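Uncharacterized protein (Chaetomium thermophilum, PDB 3LPZ) is a Get4 family protein that probably binds Get5 and acts in the Get pathway for the targeting of tail-anchored membrane proteins. Local coordinates at residues Lys11-Arg22 / Ala34-Tyr45. Numbering follows the deposited sequence. Where two conformers were deposited one is given.
Sequences KIERIIARLQRR and AAQETRLVAARY
Arg22 and Glu37 tie together the N-terminal antiparallel helix pair of the Get4 alpha-solenoid; the axes of segments 11-22 and 34-45 come within 10.1 Å of each other, and their N-to-C directions differ by 161°. Arg22 NH1 donates a nearly straight hydrogen bond (173°) to Glu37 OE1 at 2.7 Å. The acceptor lies in the guanidinium plane, but the donor stands well above the carboxylate plane. Glu37 reaches this place fully extended, CG anti to the backbone N (chi1 -177°), and Ala34 CB lies over one guanidinium face, offset from its centre. A water joins Arg22 NH1 to Glu37 OE2, giving the carboxylate a second link to the arginine.

Next to this salt bridge, Leu19 fills the close end of the interface. Its CD1 sits 3.5 Å from Thr38 OG1, a hydroxyl whose proton goes to Ala34 O one turn back, at 2.7 Å. Farther along, Ile15 CG2 meets Val41 CG1 at 4.0 Å. At the wider end Tyr45 reaches toward helix 11-25, and Ile12 CD1 comes obliquely against its phenol end, 3.4 Å from Tyr45 CZ. Thr38 and Tyr45 also touch Ile57 of helix 51-67, so the pair continues into the next helix, as expected of an alpha-solenoid built from stacked antiparallel helices.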
ATOM      1  N   LYS A  11     -28.047  16.940 -25.285  1.00 40.98           N
ATOM      2  CA  LYS A  11     -27.192  16.671 -26.429  1.00 40.30           C
ATOM      3  C   LYS A  11     -26.057  15.687 -26.066  1.00 39.10           C
ATOM      4  O   LYS A  11     -25.796  14.746 -26.828  1.00 38.75           O
ATOM      5  CB  LYS A  11     -26.620  17.964 -27.021  1.00 40.73           C
ATOM      6  CG  LYS A  11     -25.952  17.744 -28.381  1.00 42.64           C
ATOM      7  CD  LYS A  11     -25.092  18.938 -28.830  1.00 46.50           C
ATOM      8  CE  LYS A  11     -24.269  18.554 -30.058  1.00 48.32           C
ATOM      9  NZ  LYS A  11     -23.444  19.675 -30.595  1.00 51.57           N
ATOM     10  N   ILE A  12     -25.405  15.910 -24.915  1.00 38.19           N
ATOM     11  CA  ILE A  12     -24.263  15.088 -24.478  1.00 37.20           C
ATOM     12  C   ILE A  12     -24.723  13.640 -24.316  1.00 36.74           C
ATOM     13  O   ILE A  12     -24.062  12.708 -24.779  1.00 35.47           O
ATOM     14  CB  ILE A  12     -23.642  15.568 -23.122  1.00 37.44           C
ATOM     15  CG1 ILE A  12     -23.371  17.074 -23.093  1.00 37.27           C
ATOM     16  CG2 ILE A  12     -22.367  14.772 -22.789  1.00 35.84           C
ATOM     17  CD1 ILE A  12     -22.333  17.531 -24.046  1.00 38.96           C
ATOM     18  N   GLU A  13     -25.874  13.475 -23.666  1.00 36.77           N
ATOM     19  CA  GLU A  13     -26.447  12.161 -23.404  1.00 37.20           C
ATOM     20  C   GLU A  13     -26.750  11.389 -24.698  1.00 36.27           C
ATOM     21  O   GLU A  13     -26.495  10.187 -24.782  1.00 35.87           O
ATOM     22  CB  GLU A  13     -27.690  12.291 -22.513  1.00 38.14           C
ATOM     23  CG  GLU A  13     -27.438  13.177 -21.302  1.00 42.40           C
ATOM     24  CD  GLU A  13     -28.395  12.937 -20.154  1.00 48.31           C
ATOM     25  OE1 GLU A  13     -29.611  12.769 -20.412  1.00 51.26           O
ATOM     26  OE2 GLU A  13     -27.926  12.932 -18.986  1.00 50.97           O
ATOM     27  N   ARG A  14     -27.256  12.086 -25.713  1.00 35.51           N
ATOM     28  CA  ARG A  14     -27.446  11.461 -27.032  1.00 34.91           C
ATOM     29  C   ARG A  14     -26.127  11.121 -27.755  1.00 33.06           C
ATOM     30  O   ARG A  14     -26.030  10.093 -28.417  1.00 32.99           O
ATOM     31  CB  ARG A  14     -28.332  12.327 -27.931  1.00 35.65           C
ATOM     32  CG  ARG A  14     -29.775  12.469 -27.430  1.00 39.46           C
ATOM     33  CD  ARG A  14     -30.731  12.958 -28.537  1.00 45.45           C
ATOM     34  NE  ARG A  14     -30.301  14.224 -29.131  1.00 48.98           N
ATOM     35  CZ  ARG A  14     -30.533  15.426 -28.607  1.00 50.70           C
ATOM     36  NH1 ARG A  14     -31.194  15.539 -27.454  1.00 51.09           N
ATOM     37  NH2 ARG A  14     -30.091  16.515 -29.240  1.00 51.16           N
ATOM     38  N   ILE A  15     -25.121  11.979 -27.647  1.00 31.16           N
ATOM     39  CA  ILE A  15     -23.814  11.665 -28.256  1.00 30.40           C
ATOM     40  C   ILE A  15     -23.252  10.387 -27.627  1.00 29.09           C
ATOM     41  O   ILE A  15     -22.869   9.446 -28.329  1.00 28.03           O
ATOM     42  CB  ILE A  15     -22.813  12.849 -28.162  1.00 31.02           C
ATOM     43  CG1 ILE A  15     -23.207  13.916 -29.172  1.00 31.54           C
ATOM     44  CG2 ILE A  15     -21.333  12.373 -28.408  1.00 30.40           C
ATOM     45  CD1 ILE A  15     -22.777  15.286 -28.781  1.00 34.73           C
ATOM     46  N   ILE A  16     -23.295  10.348 -26.303  1.00 28.42           N
ATOM     47  CA  ILE A  16     -22.893   9.175 -25.533  1.00 28.14           C
ATOM     48  C   ILE A  16     -23.630   7.887 -25.909  1.00 28.29           C
ATOM     49  O   ILE A  16     -22.989   6.873 -26.166  1.00 27.53           O
ATOM     50  CB  ILE A  16     -22.984   9.449 -24.005  1.00 28.22           C
ATOM     51  CG1 ILE A  16     -21.872  10.449 -23.629  1.00 27.80           C
ATOM     52  CG2 ILE A  16     -22.815   8.122 -23.195  1.00 27.73           C
ATOM     53  CD1 ILE A  16     -21.978  11.067 -22.249  1.00 29.01           C
ATOM     54  N   ALA A  17     -24.967   7.939 -25.928  1.00 28.85           N
ATOM     55  CA  ALA A  17     -25.790   6.770 -26.225  1.00 29.89           C
ATOM     56  C   ALA A  17     -25.464   6.238 -27.626  1.00 30.50           C
ATOM     57  O   ALA A  17     -25.359   5.018 -27.832  1.00 30.47           O
ATOM     58  CB  ALA A  17     -27.309   7.104 -26.079  1.00 29.88           C
ATOM     59  N   ARG A  18     -25.294   7.163 -28.569  0.50 31.02           N
ATOM     60  CA  ARG A  18     -24.922   6.835 -29.945  0.50 32.12           C
ATOM     61  C   ARG A  18     -23.585   6.089 -29.999  0.50 31.32           C
ATOM     62  O   ARG A  18     -23.491   5.020 -30.601  0.50 31.11           O
ATOM     63  CB  ARG A  18     -24.882   8.110 -30.803  0.50 33.25           C
ATOM     64  CG  ARG A  18     -24.998   7.873 -32.303  0.50 37.05           C
ATOM     65  CD  ARG A  18     -25.424   9.141 -33.056  0.50 43.23           C
ATOM     66  NE  ARG A  18     -24.410  10.196 -33.022  0.50 47.61           N
ATOM     67  CZ  ARG A  18     -24.570  11.389 -32.452  0.50 50.14           C
ATOM     68  NH1 ARG A  18     -25.713  11.703 -31.859  0.50 50.09           N
ATOM     69  NH2 ARG A  18     -23.582  12.272 -32.478  0.50 49.82           N
ATOM     70  N   LEU A  19     -22.566   6.647 -29.350  1.00 30.65           N
ATOM     71  CA  LEU A  19     -21.251   5.996 -29.245  1.00 30.00           C
ATOM     72  C   LEU A  19     -21.338   4.639 -28.543  1.00 29.95           C
ATOM     73  O   LEU A  19     -20.771   3.674 -29.030  1.00 29.60           O
ATOM     74  CB  LEU A  19     -20.215   6.912 -28.559  1.00 28.50           C
ATOM     75  CG  LEU A  19     -19.877   8.187 -29.339  1.00 27.58           C
ATOM     76  CD1 LEU A  19     -19.142   9.178 -28.453  1.00 24.40           C
ATOM     77  CD2 LEU A  19     -19.061   7.874 -30.623  1.00 27.04           C
ATOM     78  N   GLN A  20     -22.058   4.561 -27.421  1.00 30.67           N
ATOM     79  CA  GLN A  20     -22.218   3.273 -26.694  1.00 31.88           C
ATOM     80  C   GLN A  20     -22.881   2.163 -27.520  1.00 33.44           C
ATOM     81  O   GLN A  20     -22.424   0.998 -27.506  1.00 33.26           O
ATOM     82  CB  GLN A  20     -22.969   3.465 -25.380  1.00 31.29           C
ATOM     83  CG  GLN A  20     -22.109   4.145 -24.331  1.00 30.67           C
ATOM     84  CD  GLN A  20     -22.886   4.473 -23.080  1.00 31.54           C
ATOM     85  OE1 GLN A  20     -24.030   4.898 -23.149  1.00 31.69           O
ATOM     86  NE2 GLN A  20     -22.269   4.267 -21.930  1.00 31.16           N
ATOM     87  N   ARG A  21     -23.945   2.530 -28.238  1.00 34.37           N
ATOM     88  CA  ARG A  21     -24.635   1.568 -29.094  0.50 35.19           C
ATOM     89  C   ARG A  21     -23.732   1.078 -30.225  1.00 34.99           C
ATOM     90  O   ARG A  21     -23.657  -0.123 -30.461  1.00 35.18           O
ATOM     91  CB  ARG A  21     -25.964   2.116 -29.633  0.50 35.95           C
ATOM     92  CG  ARG A  21     -26.708   1.132 -30.544  0.50 38.69           C
ATOM     93  CD  ARG A  21     -28.206   1.085 -30.245  0.50 44.09           C
ATOM     94  NE  ARG A  21     -28.487   0.727 -28.853  0.50 47.79           N
ATOM     95  CZ  ARG A  21     -29.687   0.380 -28.395  0.50 49.42           C
ATOM     96  NH1 ARG A  21     -30.724   0.340 -29.218  0.50 49.44           N
ATOM     97  NH2 ARG A  21     -29.849   0.073 -27.112  0.50 49.86           N
ATOM     98  N   ARG A  22     -23.017   1.982 -30.902  1.00 34.00           N
ATOM     99  CA  ARG A  22     -22.050   1.541 -31.916  1.00 33.38           C
ATOM    100  C   ARG A  22     -21.050   0.535 -31.365  1.00 32.64           C
ATOM    101  O   ARG A  22     -20.722  -0.462 -32.032  1.00 32.46           O
ATOM    102  CB  ARG A  22     -21.301   2.722 -32.529  1.00 33.51           C
ATOM    103  CG  ARG A  22     -22.151   3.533 -33.476  1.00 35.44           C
ATOM    104  CD  ARG A  22     -21.435   4.782 -33.914  1.00 37.10           C
ATOM    105  NE  ARG A  22     -20.172   4.501 -34.590  1.00 38.62           N
ATOM    106  CZ  ARG A  22     -19.273   5.438 -34.879  1.00 39.42           C
ATOM    107  NH1 ARG A  22     -19.510   6.700 -34.534  1.00 40.76           N
ATOM    108  NH2 ARG A  22     -18.148   5.122 -35.511  1.00 39.27           N
ATOM    109  N   ALA A  34     -15.247   4.044 -33.179  1.00 24.39           N
ATOM    110  CA  ALA A  34     -16.052   4.750 -32.199  1.00 23.57           C
ATOM    111  C   ALA A  34     -15.185   5.346 -31.087  1.00 22.72           C
ATOM    112  O   ALA A  34     -15.454   6.464 -30.620  1.00 23.06           O
ATOM    113  CB  ALA A  34     -17.116   3.834 -31.620  1.00 23.70           C
ATOM    114  N   ALA A  35     -14.156   4.608 -30.655  1.00 21.95           N
ATOM    115  CA  ALA A  35     -13.248   5.119 -29.624  1.00 21.59           C
ATOM    116  C   ALA A  35     -12.503   6.331 -30.163  1.00 22.17           C
ATOM    117  O   ALA A  35     -12.318   7.319 -29.444  1.00 22.22           O
ATOM    118  CB  ALA A  35     -12.267   4.033 -29.154  1.00 20.75           C
ATOM    119  N   GLN A  36     -12.092   6.275 -31.434  1.00 22.45           N
ATOM    120  CA  GLN A  36     -11.405   7.417 -32.054  1.00 23.17           C
ATOM    121  C   GLN A  36     -12.307   8.628 -32.199  1.00 22.88           C
ATOM    122  O   GLN A  36     -11.867   9.775 -32.006  1.00 22.58           O
ATOM    123  CB  GLN A  36     -10.778   7.034 -33.415  1.00 23.39           C
ATOM    124  CG  GLN A  36      -9.601   6.051 -33.275  1.00 25.79           C
ATOM    125  CD  GLN A  36      -8.502   6.561 -32.340  1.00 29.47           C
ATOM    126  OE1 GLN A  36      -7.948   7.648 -32.542  1.00 30.19           O
ATOM    127  NE2 GLN A  36      -8.186   5.776 -31.307  1.00 31.59           N
ATOM    128  N   GLU A  37     -13.573   8.384 -32.544  1.00 22.84           N
ATOM    129  CA  GLU A  37     -14.516   9.471 -32.664  1.00 23.28           C
ATOM    130  C   GLU A  37     -14.786  10.044 -31.267  1.00 22.14           C
ATOM    131  O   GLU A  37     -14.984  11.233 -31.116  1.00 21.76           O
ATOM    132  CB  GLU A  37     -15.807   8.973 -33.302  1.00 24.53           C
ATOM    133  CG  GLU A  37     -16.856  10.071 -33.534  1.00 29.60           C
ATOM    134  CD  GLU A  37     -18.061   9.541 -34.245  1.00 37.40           C
ATOM    135  OE1 GLU A  37     -17.874   8.694 -35.155  1.00 41.37           O
ATOM    136  OE2 GLU A  37     -19.193   9.961 -33.893  1.00 42.52           O
ATOM    137  N   THR A  38     -14.792   9.187 -30.244  1.00 20.59           N
ATOM    138  CA  THR A  38     -14.955   9.669 -28.850  1.00 19.93           C
ATOM    139  C   THR A  38     -13.834  10.654 -28.472  1.00 20.05           C
ATOM    140  O   THR A  38     -14.093  11.690 -27.853  1.00 20.43           O
ATOM    141  CB  THR A  38     -15.015   8.486 -27.850  1.00 19.47           C
ATOM    142  OG1 THR A  38     -16.075   7.595 -28.245  1.00 19.56           O
ATOM    143  CG2 THR A  38     -15.275   8.962 -26.387  1.00 18.51           C
ATOM    144  N   ARG A  39     -12.589  10.330 -28.833  1.00 20.60           N
ATOM    145  CA  ARG A  39     -11.447  11.223 -28.556  1.00 21.25           C
ATOM    146  C   ARG A  39     -11.654  12.585 -29.189  1.00 21.49           C
ATOM    147  O   ARG A  39     -11.366  13.608 -28.556  1.00 21.03           O
ATOM    148  CB  ARG A  39     -10.125  10.661 -29.113  1.00 21.69           C
ATOM    149  CG  ARG A  39      -9.624   9.396 -28.456  1.00 21.39           C
ATOM    150  CD  ARG A  39      -8.307   8.986 -29.149  1.00 21.72           C
ATOM    151  NE  ARG A  39      -7.308  10.060 -29.132  1.00 22.69           N
ATOM    152  CZ  ARG A  39      -6.419  10.307 -30.103  1.00 22.40           C
ATOM    153  NH1 ARG A  39      -6.412   9.581 -31.227  1.00 20.62           N
ATOM    154  NH2 ARG A  39      -5.552  11.313 -29.958  1.00 21.72           N
ATOM    155  N   LEU A  40     -12.085  12.598 -30.455  1.00 21.74           N
ATOM    156  CA  LEU A  40     -12.299  13.849 -31.163  1.00 23.39           C
ATOM    157  C   LEU A  40     -13.412  14.679 -30.489  1.00 23.33           C
ATOM    158  O   LEU A  40     -13.232  15.864 -30.249  1.00 23.22           O
ATOM    159  CB  LEU A  40     -12.614  13.605 -32.652  1.00 24.58           C
ATOM    160  CG  LEU A  40     -12.558  14.786 -33.631  1.00 27.20           C
ATOM    161  CD1 LEU A  40     -11.121  15.382 -33.808  1.00 29.55           C
ATOM    162  CD2 LEU A  40     -13.106  14.334 -35.002  1.00 29.35           C
ATOM    163  N   VAL A  41     -14.539  14.055 -30.176  1.00 22.79           N
ATOM    164  CA  VAL A  41     -15.636  14.786 -29.546  1.00 24.24           C
ATOM    165  C   VAL A  41     -15.219  15.357 -28.164  1.00 23.88           C
ATOM    166  O   VAL A  41     -15.477  16.553 -27.861  1.00 23.85           O
ATOM    167  CB  VAL A  41     -16.893  13.891 -29.439  1.00 24.44           C
ATOM    168  CG1 VAL A  41     -17.971  14.578 -28.676  1.00 27.89           C
ATOM    169  CG2 VAL A  41     -17.392  13.527 -30.849  1.00 26.28           C
ATOM    170  N   ALA A  42     -14.590  14.508 -27.338  1.00 22.46           N
ATOM    171  CA  ALA A  42     -14.120  14.934 -26.035  1.00 22.61           C
ATOM    172  C   ALA A  42     -13.113  16.091 -26.164  1.00 23.21           C
ATOM    173  O   ALA A  42     -13.180  17.071 -25.399  1.00 23.46           O
ATOM    174  CB  ALA A  42     -13.471  13.755 -25.266  1.00 21.54           C
ATOM    175  N   ALA A  43     -12.174  15.979 -27.107  1.00 23.66           N
ATOM    176  CA  ALA A  43     -11.174  17.045 -27.302  1.00 24.31           C
ATOM    177  C   ALA A  43     -11.845  18.376 -27.684  1.00 25.65           C
ATOM    178  O   ALA A  43     -11.450  19.437 -27.189  1.00 26.30           O
ATOM    179  CB  ALA A  43     -10.099  16.640 -28.335  1.00 24.24           C
ATOM    180  N   ARG A  44     -12.864  18.339 -28.538  1.00 26.45           N
ATOM    181  CA  ARG A  44     -13.612  19.584 -28.811  1.00 28.24           C
ATOM    182  C   ARG A  44     -14.240  20.219 -27.562  1.00 27.56           C
ATOM    183  O   ARG A  44     -14.109  21.430 -27.367  1.00 27.61           O
ATOM    184  CB  ARG A  44     -14.684  19.368 -29.849  1.00 29.44           C
ATOM    185  CG  ARG A  44     -14.120  19.248 -31.261  1.00 35.16           C
ATOM    186  CD  ARG A  44     -15.138  18.553 -32.156  1.00 42.58           C
ATOM    187  NE  ARG A  44     -14.644  18.388 -33.519  1.00 48.97           N
ATOM    188  CZ  ARG A  44     -15.221  17.607 -34.429  1.00 52.63           C
ATOM    189  NH1 ARG A  44     -16.308  16.892 -34.117  1.00 53.86           N
ATOM    190  NH2 ARG A  44     -14.694  17.522 -35.646  1.00 54.16           N
ATOM    191  N   TYR A  45     -14.916  19.423 -26.721  1.00 26.79           N
ATOM    192  CA  TYR A  45     -15.470  19.973 -25.466  1.00 26.48           C
ATOM    193  C   TYR A  45     -14.381  20.513 -24.552  1.00 26.05           C
ATOM    194  O   TYR A  45     -14.530  21.593 -23.962  1.00 26.02           O
ATOM    195  CB  TYR A  45     -16.355  18.957 -24.713  1.00 26.62           C
ATOM    196  CG  TYR A  45     -17.727  18.840 -25.338  1.00 28.57           C
ATOM    197  CD1 TYR A  45     -18.625  19.918 -25.299  1.00 29.49           C
ATOM    198  CD2 TYR A  45     -18.121  17.665 -25.990  1.00 28.45           C
ATOM    199  CE1 TYR A  45     -19.894  19.814 -25.884  1.00 31.76           C
ATOM    200  CE2 TYR A  45     -19.368  17.555 -26.584  1.00 30.16           C
ATOM    201  CZ  TYR A  45     -20.244  18.634 -26.534  1.00 32.37           C
ATOM    202  OH  TYR A  45     -21.485  18.517 -27.107  1.00 35.11           O
TER
HETATM  203  O   HOH W   1     -20.650  11.355 -31.708  1.00 51.11           O
HETATM  204  O   HOH W   2     -21.651   8.256 -33.407  1.00 52.48           O
HETATM  205  O   HOH W   3     -16.662   7.311 -36.753  1.00 58.90           O